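Oxidoreductase (Streptomyces globisporus, PDB 4R82) reduces FAD with NADH and releases the FADH2 by free diffusion to the halogenase and monooxygenase of enediyne antibiotic C-1027 biosynthesis. Local coordinates at residues Gly33-Thr38 with Phe82-Leu87. Residues are numbered along the deposited sequence; the frame is centred on the assembly and turned at random.
Sequences GVTVVT and FAVSVL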
ATOM      1  N   GLY A  33       0.636   4.254  -5.661  1.00 11.93           N
ATOM      2  CA  GLY A  33       1.561   5.296  -6.047  1.00 10.82           C
ATOM      3  C   GLY A  33       2.981   4.766  -6.060  1.00 13.37           C
ATOM      4  O   GLY A  33       3.215   3.553  -5.956  1.00 11.96           O
ATOM      5  N   VAL A  34       3.938   5.676  -6.196  1.00 11.13           N
ATOM      6  CA  VAL A  34       5.348   5.307  -6.206  1.00  9.35           C
ATOM      7  C   VAL A  34       6.073   6.310  -5.336  1.00 10.33           C
ATOM      8  O   VAL A  34       5.835   7.512  -5.456  1.00 12.15           O
ATOM      9  CB  VAL A  34       5.925   5.388  -7.632  1.00 14.47           C
ATOM     10  CG1 VAL A  34       7.371   4.916  -7.639  1.00 12.13           C
ATOM     11  CG2 VAL A  34       5.094   4.550  -8.602  1.00 13.65           C
ATOM     12  N   THR A  35       6.942   5.826  -4.453  1.00 10.13           N
ATOM     13  CA  THR A  35       7.760   6.721  -3.643  1.00 10.10           C
ATOM     14  C   THR A  35       9.228   6.464  -3.913  1.00 11.22           C
ATOM     15  O   THR A  35       9.600   5.441  -4.509  1.00 12.20           O
ATOM     16  CB  THR A  35       7.538   6.511  -2.128  1.00 10.62           C
ATOM     17  OG1 THR A  35       8.185   5.299  -1.716  1.00 13.17           O
ATOM     18  CG2 THR A  35       6.052   6.424  -1.802  1.00 11.64           C
ATOM     19  N   VAL A  36      10.067   7.390  -3.469  1.00  8.54           N
ATOM     20  CA  VAL A  36      11.489   7.083  -3.316  1.00  8.00           C
ATOM     21  C   VAL A  36      11.762   7.194  -1.830  1.00 11.66           C
ATOM     22  O   VAL A  36      11.481   8.229  -1.209  1.00 11.96           O
ATOM     23  CB  VAL A  36      12.399   8.044  -4.097  1.00 11.25           C
ATOM     24  CG1 VAL A  36      13.866   7.756  -3.793  1.00 11.58           C
ATOM     25  CG2 VAL A  36      12.144   7.917  -5.601  1.00 11.28           C
ATOM     26  N   VAL A  37      12.275   6.115  -1.253  1.00 10.30           N
ATOM     27  CA  VAL A  37      12.720   6.132   0.129  1.00 11.22           C
ATOM     28  C   VAL A  37      14.177   6.563   0.155  1.00 10.44           C
ATOM     29  O   VAL A  37      14.986   6.049  -0.623  1.00 10.80           O
ATOM     30  CB  VAL A  37      12.586   4.733   0.757  1.00  9.54           C
ATOM     31  CG1 VAL A  37      13.190   4.704   2.166  1.00 11.31           C
ATOM     32  CG2 VAL A  37      11.117   4.319   0.804  1.00  9.55           C
ATOM     33  N   THR A  38      14.524   7.493   1.042  1.00  8.40           N
ATOM     34  CA  THR A  38      15.913   7.922   1.132  1.00  8.91           C
ATOM     35  C   THR A  38      16.433   7.884   2.558  1.00  9.69           C
ATOM     36  O   THR A  38      15.663   7.953   3.527  1.00 11.72           O
ATOM     37  CB  THR A  38      16.125   9.340   0.559  1.00 13.04           C
ATOM     38  OG1 THR A  38      15.258  10.263   1.238  1.00 12.52           O
ATOM     39  CG2 THR A  38      15.816   9.376  -0.936  1.00 12.05           C
ATOM     40  N   PHE A  82      14.396   7.701   8.218  1.00 14.08           N
ATOM     41  CA  PHE A  82      14.380   7.633   6.760  1.00 12.25           C
ATOM     42  C   PHE A  82      13.387   8.648   6.239  1.00 13.50           C
ATOM     43  O   PHE A  82      12.622   9.226   7.007  1.00 13.61           O
ATOM     44  CB  PHE A  82      14.056   6.220   6.222  1.00 13.39           C
ATOM     45  CG  PHE A  82      12.674   5.704   6.586  1.00 11.61           C
ATOM     46  CD1 PHE A  82      12.477   4.995   7.762  1.00 16.13           C
ATOM     47  CD2 PHE A  82      11.577   5.923   5.753  1.00 13.40           C
ATOM     48  CE1 PHE A  82      11.224   4.501   8.103  1.00 14.91           C
ATOM     49  CE2 PHE A  82      10.314   5.439   6.092  1.00 13.06           C
ATOM     50  CZ  PHE A  82      10.137   4.727   7.272  1.00 13.20           C
ATOM     51  N   ALA A  83      13.420   8.907   4.943  1.00 10.29           N
ATOM     52  CA  ALA A  83      12.445   9.821   4.377  1.00 11.82           C
ATOM     53  C   ALA A  83      11.711   9.152   3.239  1.00  9.46           C
ATOM     54  O   ALA A  83      12.227   8.217   2.597  1.00 11.74           O
ATOM     55  CB  ALA A  83      13.096  11.116   3.914  1.00 11.04           C
ATOM     56  N   VAL A  84      10.489   9.616   3.017  1.00  8.57           N
ATOM     57  CA  VAL A  84       9.689   9.122   1.901  1.00  7.66           C
ATOM     58  C   VAL A  84       9.294  10.300   1.019  1.00 10.59           C
ATOM     59  O   VAL A  84       8.738  11.285   1.508  1.00 11.90           O
ATOM     60  CB  VAL A  84       8.411   8.414   2.412  1.00 10.62           C
ATOM     61  CG1 VAL A  84       7.535   7.945   1.232  1.00 12.75           C
ATOM     62  CG2 VAL A  84       8.763   7.247   3.320  1.00 12.20           C
ATOM     63  N   SER A  85       9.567  10.198  -0.288  1.00  9.01           N
ATOM     64  CA  SER A  85       9.134  11.215  -1.225  1.00 11.22           C
ATOM     65  C   SER A  85       8.103  10.564  -2.121  1.00 10.64           C
ATOM     66  O   SER A  85       8.433   9.638  -2.875  1.00 11.00           O
ATOM     67  CB  SER A  85      10.311  11.726  -2.064  1.00 11.42           C
ATOM     68  OG  SER A  85      11.298  12.340  -1.248  1.00 12.57           O
ATOM     69  N   VAL A  86       6.861  11.034  -2.036  1.00  8.68           N
ATOM     70  CA  VAL A  86       5.796  10.506  -2.878  1.00 10.26           C
ATOM     71  C   VAL A  86       5.901  11.162  -4.242  1.00 11.29           C
ATOM     72  O   VAL A  86       5.765  12.386  -4.368  1.00 11.07           O
ATOM     73  CB  VAL A  86       4.417  10.795  -2.287  1.00 11.80           C
ATOM     74  CG1 VAL A  86       3.317  10.330  -3.246  1.00 12.43           C
ATOM     75  CG2 VAL A  86       4.281  10.133  -0.916  1.00 13.06           C
ATOM     76  N   LEU A  87       6.144  10.362  -5.274  1.00 10.48           N
ATOM     77  CA  LEU A  87       6.449  10.922  -6.583  1.00  9.53           C
ATOM     78  C   LEU A  87       5.218  11.449  -7.297  1.00 11.21           C
ATOM     79  O   LEU A  87       4.157  10.829  -7.277  1.00 11.32           O
ATOM     80  CB  LEU A  87       7.176   9.904  -7.477  1.00  9.38           C
ATOM     81  CG  LEU A  87       8.561   9.467  -6.980  1.00  9.66           C
ATOM     82  CD1 LEU A  87       9.193   8.501  -8.000  1.00 12.30           C
ATOM     83  CD2 LEU A  87       9.463  10.674  -6.728  1.00 13.20           C
TER
HETATM   84  O   HOH W   1       2.721   8.389  -6.333  1.00 11.12           O
HETATM   85  O   HOH W   2      12.673  10.427   0.199  1.00 12.59           O
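Val34 opens the pairing: its carbonyl O takes the N-H of Leu87 at 2.9 Å, while a water bridges Val34 N and Leu87 O; the side chain of Val34 lies about 4 Å from the bound FAD. Leu87 leans over the first strand, its CD1 lying 3.8 Å from Val36 CG2 and touching Val34 CG1 as well. At Thr35 the alternation turns the side chain to the other face of the sheet, where CB and CG2 both rest on Val84 CG1 at 3.7 Å. With OG1 set between the backbone N and the carbonyl carbon (chi1 75°), the hydroxyl is hydrogen-bonded to Ala49 O of the adjoining strand. Val36 and Ser85 form a hydrogen-bonded pair, with Val36 N 2.8 Å from Ser85 O and a return bond from Ser85 N to Val36 O. Val37 CG1 reaches the Phe82 ring obliquely, 4.1 Å from CD2. Thr38 closes a second hydrogen-bonded pair with Ala83, and its OG1 sits 3.5 Å from Ala83 CB. A second water, donating to Val36 O and Thr38 OG1, also hydrogen-bonds Ser85 OG; these two hydroxyls further engage Pro124 O and Ile126 N, respectively. Strand segments 35-38 and 82-86 run antiparallel, their directions 161° apart, between strands 45-49 and 131-143, as neighbours in the split-barrel sheet of the FMN-binding fold of flavin reductases.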